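Local coordinates for putative cytoplasmic protein (Salmonella typhimurium LT2, PDB 2Q02), which is of unknown function but binds zinc in a xylose-isomerase-like TIM barrel and may act as an isomerase, at residues 10-15 with 35-40; 70-75 with 103-108; 74-79 with 120-125; 195-200 with 241-246. One frame throughout, in Å; residues are numbered along the deposited sequence.

Contact 1 of 4, residues 10-15 with 35-40; sequences CINRKI and KVELRN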
loop_
_atom_site.group_PDB
_atom_site.type_symbol
_atom_site.label_atom_id
_atom_site.label_comp_id
_atom_site.label_asym_id
_atom_site.label_seq_id
_atom_site.Cartn_x
_atom_site.Cartn_y
_atom_site.Cartn_z
ATOM N N CYS A 10 5.492 8.819 1.819
ATOM C CA CYS A 10 6.032 7.893 0.792
ATOM C C CYS A 10 5.217 8.051 -0.480
ATOM O O CYS A 10 3.999 8.211 -0.437
ATOM C CB CYS A 10 5.926 6.438 1.291
ATOM S SG CYS A 10 6.514 5.125 0.174
ATOM N N ILE A 11 5.879 8.032 -1.621
ATOM C CA ILE A 11 5.158 8.151 -2.868
ATOM C C ILE A 11 5.111 6.789 -3.544
ATOM O O ILE A 11 6.145 6.225 -3.929
ATOM C CB ILE A 11 5.775 9.208 -3.804
ATOM C CG1 ILE A 11 6.120 10.505 -3.033
ATOM C CG2 ILE A 11 4.833 9.479 -4.988
ATOM C CD1 ILE A 11 4.961 11.143 -2.291
ATOM N N ASN A 12 3.899 6.270 -3.683
ATOM C CA ASN A 12 3.676 5.045 -4.422
ATOM C C ASN A 12 3.768 5.332 -5.948
ATOM O O ASN A 12 3.239 6.346 -6.451
ATOM C CB ASN A 12 2.318 4.438 -4.021
ATOM C CG ASN A 12 2.132 3.022 -4.525
ATOM O OD1 ASN A 12 2.207 2.783 -5.728
ATOM N ND2 ASN A 12 1.865 2.078 -3.609
ATOM N N ARG A 13 4.433 4.430 -6.675
ATOM C CA ARG A 13 4.650 4.619 -8.108
ATOM C C ARG A 13 3.378 4.599 -8.969
ATOM O O ARG A 13 3.437 4.997 -10.132
ATOM C CB ARG A 13 5.654 3.603 -8.660
ATOM C CG ARG A 13 6.172 3.984 -10.036
ATOM C CD ARG A 13 7.077 2.931 -10.665
ATOM N NE ARG A 13 7.523 3.348 -12.008
ATOM C CZ ARG A 13 7.838 2.521 -13.002
ATOM N NH1 ARG A 13 7.781 1.208 -12.831
ATOM N NH2 ARG A 13 8.219 3.010 -14.174
ATOM N N LYS A 14 2.239 4.150 -8.421
ATOM C CA LYS A 14 0.978 4.172 -9.189
ATOM C C LYS A 14 0.553 5.580 -9.608
ATOM O O LYS A 14 -0.211 5.723 -10.556
ATOM C CB LYS A 14 -0.172 3.504 -8.422
ATOM C CG LYS A 14 -1.296 2.938 -9.336
ATOM C CD LYS A 14 -0.977 1.529 -9.827
ATOM C CE LYS A 14 -1.927 1.074 -10.931
ATOM N NZ LYS A 14 -1.291 0.229 -12.023
ATOM N N ILE A 15 1.039 6.603 -8.894
ATOM C CA ILE A 15 0.738 8.014 -9.204
ATOM C C ILE A 15 1.377 8.498 -10.520
ATOM O O ILE A 15 0.947 9.492 -11.096
ATOM C CB ILE A 15 1.156 8.945 -8.012
ATOM C CG1 ILE A 15 0.445 10.290 -8.068
ATOM C CG2 ILE A 15 2.672 9.142 -7.941
ATOM C CD1 ILE A 15 0.558 11.074 -6.770
ATOM N N LYS A 35 11.086 8.349 0.387
ATOM C CA LYS A 35 10.437 7.041 0.385
ATOM C C LYS A 35 9.578 6.841 -0.847
ATOM O O LYS A 35 8.860 7.750 -1.253
ATOM C CB LYS A 35 9.570 6.870 1.640
ATOM C CG LYS A 35 10.405 6.784 2.931
ATOM C CD LYS A 35 9.572 6.801 4.218
ATOM C CE LYS A 35 10.444 6.518 5.417
ATOM N NZ LYS A 35 11.454 7.563 5.434
ATOM N N VAL A 36 9.673 5.650 -1.435
ATOM C CA VAL A 36 8.783 5.229 -2.529
ATOM C C VAL A 36 8.349 3.791 -2.380
ATOM O O VAL A 36 8.880 3.058 -1.563
ATOM C CB VAL A 36 9.450 5.322 -3.937
ATOM C CG1 VAL A 36 9.767 6.755 -4.284
ATOM C CG2 VAL A 36 10.722 4.451 -4.003
ATOM N N GLU A 37 7.392 3.402 -3.204
ATOM C CA GLU A 37 6.992 2.021 -3.387
ATOM C C GLU A 37 7.071 1.712 -4.871
ATOM O O GLU A 37 6.621 2.514 -5.702
ATOM C CB GLU A 37 5.540 1.809 -2.943
ATOM C CG GLU A 37 5.267 2.007 -1.457
ATOM C CD GLU A 37 3.823 1.694 -1.103
ATOM O OE1 GLU A 37 2.989 2.642 -1.186
ATOM O OE2 GLU A 37 3.524 0.504 -0.782
ATOM N N LEU A 38 7.607 0.547 -5.207
ATOM C CA LEU A 38 7.549 0.043 -6.582
ATOM C C LEU A 38 6.391 -0.952 -6.727
ATOM O O LEU A 38 5.724 -1.287 -5.750
ATOM C CB LEU A 38 8.894 -0.568 -7.001
ATOM C CG LEU A 38 10.078 0.403 -7.170
ATOM C CD1 LEU A 38 11.327 -0.340 -7.581
ATOM C CD2 LEU A 38 9.784 1.513 -8.166
ATOM N N ARG A 39 6.138 -1.402 -7.956
ATOM C CA ARG A 39 4.962 -2.219 -8.250
ATOM C C ARG A 39 5.117 -3.142 -9.487
ATOM O O ARG A 39 5.754 -2.781 -10.495
ATOM C CB ARG A 39 3.746 -1.315 -8.505
ATOM C CG ARG A 39 3.538 -0.113 -7.566
ATOM C CD ARG A 39 2.270 0.622 -7.991
ATOM N NE ARG A 39 1.157 -0.319 -8.021
ATOM C CZ ARG A 39 0.340 -0.567 -6.998
ATOM N NH1 ARG A 39 0.429 0.098 -5.853
ATOM N NH2 ARG A 39 -0.604 -1.469 -7.131
ATOM N N ASN A 40 4.484 -4.311 -9.431
ATOM C CA ASN A 40 4.533 -5.252 -10.567
ATOM C C ASN A 40 3.364 -5.083 -11.564
ATOM O O ASN A 40 3.250 -5.855 -12.512
ATOM C CB ASN A 40 4.610 -6.712 -10.098
ATOM C CG ASN A 40 3.306 -7.204 -9.534
ATOM O OD1 ASN A 40 2.442 -6.402 -9.171
ATOM N ND2 ASN A 40 3.148 -8.530 -9.451
HETATM O O HOH W 1 7.684 -0.655 -10.219
#

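Contact 2 of 4, residues 70-75 with 103-108; sequences INAVYP and VLCPLN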
loop_
_atom_site.group_PDB
_atom_site.type_symbol
_atom_site.label_atom_id
_atom_site.label_comp_id
_atom_site.label_asym_id
_atom_site.label_seq_id
_atom_site.Cartn_x
_atom_site.Cartn_y
_atom_site.Cartn_z
ATOM N N ILE A 70 7.219 -3.358 -2.231
ATOM C CA ILE A 70 6.731 -3.735 -3.541
ATOM C C ILE A 70 5.275 -4.180 -3.432
ATOM O O ILE A 70 4.897 -4.885 -2.511
ATOM C CB ILE A 70 7.627 -4.824 -4.144
ATOM C CG1 ILE A 70 8.992 -4.189 -4.479
ATOM C CG2 ILE A 70 6.976 -5.435 -5.384
ATOM C CD1 ILE A 70 10.022 -5.160 -4.940
ATOM N N ASN A 71 4.458 -3.701 -4.356
ATOM C CA ASN A 71 3.060 -4.120 -4.511
ATOM C C ASN A 71 2.944 -4.924 -5.800
ATOM O O ASN A 71 3.280 -4.379 -6.854
ATOM C CB ASN A 71 2.128 -2.911 -4.685
ATOM C CG ASN A 71 2.005 -2.071 -3.440
ATOM O OD1 ASN A 71 0.997 -2.168 -2.735
ATOM N ND2 ASN A 71 3.028 -1.225 -3.159
ATOM N N ALA A 72 2.434 -6.166 -5.783
ATOM C CA ALA A 72 1.959 -6.894 -4.591
ATOM C C ALA A 72 1.750 -8.329 -5.014
ATOM O O ALA A 72 1.664 -8.598 -6.214
ATOM C CB ALA A 72 0.648 -6.322 -4.068
ATOM N N VAL A 73 1.700 -9.240 -4.038
ATOM C CA VAL A 73 1.288 -10.613 -4.280
ATOM C C VAL A 73 -0.227 -10.698 -4.283
ATOM O O VAL A 73 -0.868 -10.214 -3.348
ATOM C CB VAL A 73 1.705 -11.556 -3.175
ATOM C CG1 VAL A 73 1.230 -13.002 -3.524
ATOM C CG2 VAL A 73 3.197 -11.489 -2.945
ATOM N N TYR A 74 -0.795 -11.372 -5.284
ATOM C CA TYR A 74 -2.236 -11.675 -5.306
ATOM C C TYR A 74 -2.497 -13.038 -5.970
ATOM O O TYR A 74 -1.868 -13.347 -6.978
ATOM C CB TYR A 74 -3.035 -10.552 -6.014
ATOM C CG TYR A 74 -4.522 -10.886 -6.204
ATOM C CD1 TYR A 74 -5.447 -10.597 -5.204
ATOM C CD2 TYR A 74 -4.987 -11.517 -7.363
ATOM C CE1 TYR A 74 -6.782 -10.919 -5.334
ATOM C CE2 TYR A 74 -6.323 -11.856 -7.496
ATOM C CZ TYR A 74 -7.216 -11.551 -6.462
ATOM O OH TYR A 74 -8.551 -11.858 -6.530
ATOM N N PRO A 75 -3.388 -13.881 -5.389
ATOM C CA PRO A 75 -3.999 -13.854 -4.047
ATOM C C PRO A 75 -3.179 -14.648 -3.027
ATOM O O PRO A 75 -3.025 -15.857 -3.163
ATOM C CB PRO A 75 -5.379 -14.487 -4.286
ATOM C CG PRO A 75 -5.165 -15.446 -5.435
ATOM C CD PRO A 75 -3.909 -15.017 -6.176
ATOM N N VAL A 103 4.006 -6.514 -0.288
ATOM C CA VAL A 103 2.592 -6.443 0.063
ATOM C C VAL A 103 1.835 -7.684 -0.382
ATOM O O VAL A 103 2.028 -8.181 -1.497
ATOM C CB VAL A 103 1.930 -5.206 -0.590
ATOM C CG1 VAL A 103 0.427 -5.188 -0.315
ATOM C CG2 VAL A 103 2.570 -3.932 -0.097
ATOM N N LEU A 104 0.935 -8.147 0.481
ATOM C CA LEU A 104 0.116 -9.350 0.235
ATOM C C LEU A 104 -1.383 -8.989 0.197
ATOM O O LEU A 104 -1.913 -8.352 1.124
ATOM C CB LEU A 104 0.355 -10.375 1.342
ATOM C CG LEU A 104 1.793 -10.878 1.481
ATOM C CD1 LEU A 104 2.026 -11.501 2.837
ATOM C CD2 LEU A 104 2.138 -11.894 0.402
ATOM N N CYS A 105 -2.055 -9.386 -0.880
ATOM C CA CYS A 105 -3.463 -9.078 -1.055
ATOM C C CYS A 105 -4.296 -10.337 -1.108
ATOM O O CYS A 105 -3.927 -11.288 -1.817
ATOM C CB CYS A 105 -3.686 -8.316 -2.368
ATOM S SG CYS A 105 -3.095 -6.610 -2.319
ATOM N N PRO A 106 -5.465 -10.325 -0.431
ATOM C CA PRO A 106 -6.308 -11.519 -0.319
ATOM C C PRO A 106 -7.110 -11.765 -1.572
ATOM O O PRO A 106 -7.334 -10.844 -2.342
ATOM C CB PRO A 106 -7.282 -11.163 0.813
ATOM C CG PRO A 106 -7.474 -9.657 0.657
ATOM C CD PRO A 106 -6.089 -9.153 0.222
ATOM N N LEU A 107 -7.557 -13.001 -1.749
ATOM C CA LEU A 107 -8.468 -13.350 -2.837
ATOM C C LEU A 107 -9.684 -12.419 -2.816
ATOM O O LEU A 107 -10.207 -12.075 -1.755
ATOM C CB LEU A 107 -8.913 -14.821 -2.758
ATOM C CG LEU A 107 -9.812 -15.321 -3.900
ATOM C CD1 LEU A 107 -9.019 -15.509 -5.204
ATOM C CD2 LEU A 107 -10.529 -16.608 -3.539
ATOM N N ASN A 108 -10.121 -12.007 -4.001
ATOM C CA ASN A 108 -11.166 -10.985 -4.112
ATOM C C ASN A 108 -12.046 -11.315 -5.310
ATOM O O ASN A 108 -12.180 -10.538 -6.238
ATOM C CB ASN A 108 -10.538 -9.571 -4.166
ATOM C CG ASN A 108 -11.570 -8.437 -4.215
ATOM O OD1 ASN A 108 -12.444 -8.326 -3.371
ATOM N ND2 ASN A 108 -11.433 -7.568 -5.209
#

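Contact 3 of 4, residues 74-79 with 120-125; sequences YPFNQL and EAIKRL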
loop_
_atom_site.group_PDB
_atom_site.type_symbol
_atom_site.label_atom_id
_atom_site.label_comp_id
_atom_site.label_asym_id
_atom_site.label_seq_id
_atom_site.Cartn_x
_atom_site.Cartn_y
_atom_site.Cartn_z
ATOM N N TYR A 74 -0.795 -11.372 -5.284
ATOM C CA TYR A 74 -2.236 -11.675 -5.306
ATOM C C TYR A 74 -2.497 -13.038 -5.970
ATOM O O TYR A 74 -1.868 -13.347 -6.978
ATOM C CB TYR A 74 -3.035 -10.552 -6.014
ATOM C CG TYR A 74 -4.522 -10.886 -6.204
ATOM C CD1 TYR A 74 -5.447 -10.597 -5.204
ATOM C CD2 TYR A 74 -4.987 -11.517 -7.363
ATOM C CE1 TYR A 74 -6.782 -10.919 -5.334
ATOM C CE2 TYR A 74 -6.323 -11.856 -7.496
ATOM C CZ TYR A 74 -7.216 -11.551 -6.462
ATOM O OH TYR A 74 -8.551 -11.858 -6.530
ATOM N N PRO A 75 -3.388 -13.881 -5.389
ATOM C CA PRO A 75 -3.999 -13.854 -4.047
ATOM C C PRO A 75 -3.179 -14.648 -3.027
ATOM O O PRO A 75 -3.025 -15.857 -3.163
ATOM C CB PRO A 75 -5.379 -14.487 -4.286
ATOM C CG PRO A 75 -5.165 -15.446 -5.435
ATOM C CD PRO A 75 -3.909 -15.017 -6.176
ATOM N N PHE A 76 -2.678 -13.974 -1.997
ATOM C CA PHE A 76 -1.769 -14.626 -1.013
ATOM C C PHE A 76 -2.467 -15.762 -0.289
ATOM O O PHE A 76 -1.867 -16.709 0.217
ATOM C CB PHE A 76 -1.207 -13.604 0.002
ATOM C CG PHE A 76 -2.083 -13.364 1.211
ATOM C CD1 PHE A 76 -1.946 -14.140 2.350
ATOM C CD2 PHE A 76 -2.998 -12.309 1.229
ATOM C CE1 PHE A 76 -2.734 -13.893 3.484
ATOM C CE2 PHE A 76 -3.783 -12.045 2.355
ATOM C CZ PHE A 76 -3.650 -12.851 3.481
ATOM N N ASN A 77 -3.760 -15.593 -0.302
ATOM C CA ASN A 77 -4.755 -16.317 0.423
ATOM C C ASN A 77 -5.067 -17.709 -0.163
ATOM O O ASN A 77 -5.646 -18.549 0.496
ATOM C CB ASN A 77 -6.017 -15.413 0.267
ATOM C CG ASN A 77 -6.740 -15.241 1.515
ATOM O OD1 ASN A 77 -6.373 -15.816 2.542
ATOM N ND2 ASN A 77 -7.788 -14.464 1.468
ATOM N N GLN A 78 -4.736 -17.888 -1.442
ATOM C CA GLN A 78 -5.049 -19.088 -2.230
ATOM C C GLN A 78 -3.733 -19.593 -2.803
ATOM O O GLN A 78 -3.455 -19.494 -4.008
ATOM C CB GLN A 78 -6.032 -18.725 -3.341
ATOM C CG GLN A 78 -6.378 -19.859 -4.302
ATOM C CD GLN A 78 -7.770 -19.703 -4.874
ATOM O OE1 GLN A 78 -7.930 -19.372 -6.064
ATOM N NE2 GLN A 78 -8.804 -19.903 -4.012
ATOM N N LEU A 79 -2.919 -20.132 -1.905
ATOM C CA LEU A 79 -1.493 -20.311 -2.139
ATOM C C LEU A 79 -1.172 -21.632 -2.876
ATOM O O LEU A 79 -0.607 -22.572 -2.298
ATOM C CB LEU A 79 -0.763 -20.208 -0.783
ATOM C CG LEU A 79 0.714 -19.822 -0.683
ATOM C CD1 LEU A 79 0.974 -18.456 -1.306
ATOM C CD2 LEU A 79 1.157 -19.839 0.789
ATOM N N GLU A 120 -2.896 -20.652 7.677
ATOM C CA GLU A 120 -1.905 -21.513 7.051
ATOM C C GLU A 120 -1.080 -20.773 5.989
ATOM O O GLU A 120 0.135 -20.936 5.902
ATOM C CB GLU A 120 -2.495 -22.773 6.404
ATOM C CG GLU A 120 -1.443 -23.883 6.211
ATOM C CD GLU A 120 -0.776 -24.317 7.550
ATOM O OE1 GLU A 120 -1.456 -24.233 8.614
ATOM O OE2 GLU A 120 0.415 -24.733 7.549
ATOM N N ALA A 121 -1.725 -19.953 5.180
ATOM C CA ALA A 121 -0.991 -19.181 4.165
ATOM C C ALA A 121 -0.012 -18.168 4.786
ATOM O O ALA A 121 1.101 -17.966 4.298
ATOM C CB ALA A 121 -1.961 -18.463 3.207
ATOM N N ILE A 122 -0.432 -17.519 5.861
ATOM C CA ILE A 122 0.422 -16.569 6.555
ATOM C C ILE A 122 1.633 -17.290 7.139
ATOM O O ILE A 122 2.758 -16.774 7.021
ATOM C CB ILE A 122 -0.328 -15.758 7.640
ATOM C CG1 ILE A 122 -1.346 -14.814 7.001
ATOM C CG2 ILE A 122 0.630 -14.917 8.469
ATOM C CD1 ILE A 122 -2.347 -14.258 7.998
ATOM N N LYS A 123 1.423 -18.463 7.749
ATOM C CA LYS A 123 2.535 -19.258 8.315
ATOM C C LYS A 123 3.567 -19.605 7.256
ATOM O O LYS A 123 4.761 -19.386 7.452
ATOM C CB LYS A 123 2.044 -20.567 8.974
ATOM C CG LYS A 123 1.371 -20.396 10.353
ATOM C CD LYS A 123 0.847 -21.745 10.893
ATOM C CE LYS A 123 0.334 -21.650 12.353
ATOM N NZ LYS A 123 -0.694 -22.696 12.726
ATOM N N ARG A 124 3.096 -20.178 6.149
ATOM C CA ARG A 124 3.965 -20.591 5.042
ATOM C C ARG A 124 4.713 -19.409 4.422
ATOM O O ARG A 124 5.907 -19.491 4.121
ATOM C CB ARG A 124 3.147 -21.288 3.944
ATOM C CG ARG A 124 4.025 -21.702 2.749
ATOM C CD ARG A 124 3.349 -22.679 1.796
ATOM N NE ARG A 124 4.321 -23.199 0.832
ATOM C CZ ARG A 124 4.017 -23.784 -0.330
ATOM N NH1 ARG A 124 2.746 -23.912 -0.727
ATOM N NH2 ARG A 124 5.001 -24.218 -1.122
ATOM N N LEU A 125 3.994 -18.319 4.197
ATOM C CA LEU A 125 4.597 -17.124 3.641
ATOM C C LEU A 125 5.547 -16.460 4.618
ATOM O O LEU A 125 6.502 -15.847 4.191
ATOM C CB LEU A 125 3.535 -16.104 3.185
ATOM C CG LEU A 125 2.735 -16.472 1.924
ATOM C CD1 LEU A 125 1.470 -15.646 1.822
ATOM C CD2 LEU A 125 3.561 -16.316 0.669
#

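Contact 4 of 4, residues 195-200 with 241-246; sequences LVHLSG and IYAFEP. With ZN (zinc ion), chain E.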
loop_
_atom_site.group_PDB
_atom_site.type_symbol
_atom_site.label_atom_id
_atom_site.label_comp_id
_atom_site.label_asym_id
_atom_site.label_seq_id
_atom_site.Cartn_x
_atom_site.Cartn_y
_atom_site.Cartn_z
ATOM N N LEU A 195 2.025 0.002 7.555
ATOM C CA LEU A 195 1.999 1.066 6.567
ATOM C C LEU A 195 0.578 1.536 6.365
ATOM O O LEU A 195 -0.364 0.791 6.636
ATOM C CB LEU A 195 2.555 0.542 5.267
ATOM C CG LEU A 195 2.623 1.454 4.061
ATOM C CD1 LEU A 195 3.567 2.556 4.330
ATOM C CD2 LEU A 195 3.080 0.643 2.838
ATOM N N VAL A 196 0.428 2.777 5.910
ATOM C CA VAL A 196 -0.891 3.313 5.565
ATOM C C VAL A 196 -0.872 3.837 4.133
ATOM O O VAL A 196 0.084 4.511 3.733
ATOM C CB VAL A 196 -1.355 4.430 6.540
ATOM C CG1 VAL A 196 -2.680 4.995 6.114
ATOM C CG2 VAL A 196 -1.441 3.883 7.979
ATOM N N HIS A 197 -1.913 3.476 3.373
ATOM C CA HIS A 197 -2.103 3.904 1.999
ATOM C C HIS A 197 -3.243 4.932 1.964
ATOM O O HIS A 197 -4.368 4.647 2.419
ATOM C CB HIS A 197 -2.469 2.730 1.079
ATOM C CG HIS A 197 -1.298 1.949 0.567
ATOM N ND1 HIS A 197 -1.449 0.835 -0.223
ATOM C CD2 HIS A 197 0.037 2.103 0.744
ATOM C CE1 HIS A 197 -0.261 0.341 -0.524
ATOM N NE2 HIS A 197 0.659 1.090 0.054
ATOM N N LEU A 198 -2.940 6.117 1.425
ATOM C CA LEU A 198 -3.863 7.228 1.362
ATOM C C LEU A 198 -4.194 7.487 -0.107
ATOM O O LEU A 198 -3.356 7.309 -1.017
ATOM C CB LEU A 198 -3.260 8.498 1.980
ATOM C CG LEU A 198 -2.743 8.510 3.428
ATOM C CD1 LEU A 198 -2.049 9.858 3.754
ATOM C CD2 LEU A 198 -3.863 8.233 4.401
ATOM N N SER A 199 -5.452 7.866 -0.313
ATOM C CA SER A 199 -5.959 8.323 -1.591
ATOM C C SER A 199 -7.332 8.872 -1.292
ATOM O O SER A 199 -7.943 8.509 -0.277
ATOM C CB SER A 199 -6.023 7.207 -2.640
ATOM O OG SER A 199 -7.217 6.473 -2.563
ATOM N N GLY A 200 -7.791 9.769 -2.153
ATOM C CA GLY A 200 -9.092 10.380 -1.992
ATOM C C GLY A 200 -10.015 9.929 -3.098
ATOM O O GLY A 200 -9.555 9.502 -4.153
ATOM N N ILE A 241 4.552 5.134 8.350
ATOM C CA ILE A 241 4.619 5.817 7.064
ATOM C C ILE A 241 3.221 5.992 6.435
ATOM O O ILE A 241 2.363 5.087 6.484
ATOM C CB ILE A 241 5.550 5.039 6.087
ATOM C CG1 ILE A 241 6.990 5.010 6.644
ATOM C CG2 ILE A 241 5.514 5.650 4.691
ATOM C CD1 ILE A 241 7.941 4.056 5.928
ATOM N N TYR A 242 3.002 7.175 5.869
ATOM C CA TYR A 242 1.856 7.444 5.032
ATOM C C TYR A 242 2.355 7.497 3.589
ATOM O O TYR A 242 3.241 8.289 3.242
ATOM C CB TYR A 242 1.221 8.780 5.425
ATOM C CG TYR A 242 0.570 8.793 6.800
ATOM C CD1 TYR A 242 -0.650 8.149 7.015
ATOM C CD2 TYR A 242 1.162 9.473 7.882
ATOM C CE1 TYR A 242 -1.255 8.155 8.248
ATOM C CE2 TYR A 242 0.551 9.494 9.142
ATOM C CZ TYR A 242 -0.658 8.820 9.306
ATOM O OH TYR A 242 -1.299 8.812 10.515
ATOM N N ALA A 243 1.769 6.642 2.758
ATOM C CA ALA A 243 2.122 6.507 1.345
ATOM C C ALA A 243 0.907 6.830 0.529
ATOM O O ALA A 243 -0.159 6.300 0.803
ATOM C CB ALA A 243 2.577 5.080 1.031
ATOM N N PHE A 244 1.085 7.683 -0.483
ATOM C CA PHE A 244 0.014 8.108 -1.371
ATOM C C PHE A 244 -0.111 7.108 -2.521
ATOM O O PHE A 244 0.876 6.845 -3.213
ATOM C CB PHE A 244 0.281 9.531 -1.893
ATOM C CG PHE A 244 0.106 10.597 -0.841
ATOM C CD1 PHE A 244 -1.162 10.953 -0.401
ATOM C CD2 PHE A 244 1.210 11.232 -0.275
ATOM C CE1 PHE A 244 -1.331 11.927 0.587
ATOM C CE2 PHE A 244 1.051 12.234 0.704
ATOM C CZ PHE A 244 -0.218 12.572 1.139
ATOM N N GLU A 245 -1.316 6.537 -2.687
ATOM C CA GLU A 245 -1.568 5.456 -3.661
ATOM C C GLU A 245 -2.885 5.681 -4.448
ATOM O O GLU A 245 -3.875 4.992 -4.244
ATOM C CB GLU A 245 -1.550 4.067 -2.975
ATOM C CG GLU A 245 -1.651 2.873 -3.958
ATOM C CD GLU A 245 -2.015 1.544 -3.291
ATOM O OE1 GLU A 245 -2.878 1.523 -2.390
ATOM O OE2 GLU A 245 -1.462 0.495 -3.681
ATOM N N PRO A 246 -2.896 6.661 -5.346
ATOM C CA PRO A 246 -3.999 6.765 -6.286
ATOM C C PRO A 246 -3.944 5.699 -7.408
ATOM O O PRO A 246 -2.868 5.164 -7.700
ATOM C CB PRO A 246 -3.812 8.167 -6.853
ATOM C CG PRO A 246 -2.374 8.376 -6.816
ATOM C CD PRO A 246 -1.912 7.735 -5.549
HETATM ZN ZN ZN E . -3.314 0.036 -0.919
#

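Contact 1 of 4, residues 10-15 with 35-40
Arg39 reaches across to Asn12 and Lys14 where two neighbouring parallel strands end, the first and second of the barrel. Its CB rests beside the backbone of Asn71. CG and then CD pass the amide oxygen of Asn12, with Arg39 CD 3.1 Å from Asn12 OD1. The bend at chi3 (55°) brings NE to 3.4 Å from Lys14 CD; the two side chains cross at about a right angle, and Lys14 CD lies over one guanidinium face. At the tip, Arg39 NH1 donates to Asn12 OD1 (3.2 Å) with that oxygen close to the guanidinium plane. The same OD1 takes the backbone N of Lys14 on an in-plane lone pair, an Asx turn. Asparagine suits this place because its other half can donate: Asn12 ND2 gives a weak bond to Glu37 OE1 at 2.7 Å. Between the backbones, Ile11 N donates to Lys35 O, and Glu37 N to Ile11 O. Beyond the pair, Arg39 forms salt bridges with Asp41 and Glu245, while Glu37 OE2 accepts from Thr69, Asn71 and His197. Asn12 thus links arginine to glutamate, and this buried network probably helps to position the zinc ligands His197 and Glu245 from the second shell.

Contact 2 of 4, residues 70-75 with 103-108
The ring of Tyr74 turns its edge to the chain at 106-108: Pro106 O lies near the ring plane, 3.0 Å from Tyr74 CE1, and Asn108 N donates to the hydroxyl oxygen OH of Tyr74 at 3.0 Å, with a bent N-H...O angle of 141°. Over the centre of one ring face sits CB of Pro75, 3.9 Å above the plane; the peptide between these two residues is cis, a form that proline tolerates more readily than other residues. The same CB of Pro75 meets Leu107 CA at 3.6 Å, and the side chains of Pro75 and Leu107 run side by side. Further back, the segments begin on neighbouring parallel strands of the TIM barrel, 66-73 and 101-104, joined by the crossover through helix 81-97. Val103 N donates to Ile70 O, Val73 N to Val103 O, and Cys105 N to Val73 O. Branched and apolar residues fill the layer between strands and helices: Val73 CG2, anti to the carbonyl carbon, reaches Leu104 CD2 at 3.5 Å, with helices 81-97 and 115-130 beyond them. Toward the zinc site, Val103 CG2 packs 3.5 Å from Asn71 OD1, a methyl against the oxygen of an amide whose ND2 donates to Glu37.

Contact 3 of 4, residues 74-79 with 120-125
Ala121 meets Phe76 and Leu79 where the loop between strand 66-73 and helix 81-97 packs on helix 115-130, on the outer layer of the TIM barrel. Its CB points at the loop and lies 3.5 Å from the backbone oxygen O of Phe76, so a small residue suits this turn of the helix: the loop backbone can come close to it. Ile122 follows, turned more to the side, and its CG1 touches Phe76 CE1 at 3.9 Å; it also packs on Ile158 of the next helix, 151-161. Arg124 contributes its aliphatic part. Leu79 CD2 lies against CB, CG and CD of Arg124, nearest to Arg124 CD at 3.7 Å, while the extended chain carries the guanidinium onward to a salt bridge with Glu81. Leu125, one turn after Ala121, touches both loop residues with separate branches: its CD1 stands at the edge of the Phe76 ring, 3.8 Å from Phe76 CD1, and Leu125 CD2 meets Leu79 CD1 at 3.9 Å. Leucine and leucine approach tip to tip, whereas Leu125 and Phe76 cross at about a right angle. The loop itself makes a type I beta turn from Pro75 to Gln78, which carries Phe76 and Asn77 at its two central positions. No hydrogen bond joins the two segments. The contact is thus carried by apolar packing and probably depends on the fit of shapes, while polar ends such as Asn77 OD1, hydrogen-bonded to Thr118, and the Arg124 guanidinium find their partners just beyond it.

Contact 4 of 4, residues 195-200 with 241-246
The zinc site of this TIM barrel is built partly from strand 193-198 and the residue just after strand 242-244: His197 and Glu245 each give the ion one atom. His197 ND1 and Glu245 OE1 both stand 2.1 Å from the zinc. That shared bonding accounts for the 2.7 Å between His197 ND1 and Glu245 OE1, which are fellow ligands and not a hydrogen-bonded pair. Imidazole and carboxylate planes are 63° apart, and Glu245 CB lies over one face of the ring, toward its rim. Glu139 and Asp170 also bind the metal. Backbone hydrogen bonds between the parallel strands run through the site: Ala243 N donates to Val196 O, Leu198 N to Ala243 O, and Glu245 N to Leu198 O at 2.7 Å, nearly straight at 174°. Beside the ligands a small residue fits, Ala243 CB touching His197 CD2 at 3.9 Å. On the other face of the sheet, toward helix 226-235, the side chains are bulky and mostly apolar, the Tyr242 hydroxyl bonding to Glu234. Val196 lies alongside the Tyr242 ring, and Leu198 CD1 touches Tyr242 CB at 3.8 Å and Phe244 CE1 at 3.9 Å.

In the fold
Three of the contacts join neighbouring strands of one closed eight-stranded parallel barrel: contact 1 the first and second, contact 2 the third and fourth, contact 4 the seventh and eighth. Along the chain, contact 1 closes before contact 2 opens, contacts 2 and 3 start from the same stretch, and contact 4 comes last. Strands 242-244 and 9-12 close the barrel, so contacts 1 and 4 touch, centres about 10 Å apart. Contacts 1 and 2 meet through strands 35-39 and 66-73, centres about 15 Å apart. Residues from contacts 1, 2 and 4 converge around the zinc, while contact 3, its centre about 24 Å from that of contact 4, joins the loop after strand 66-73 to helix 115-130.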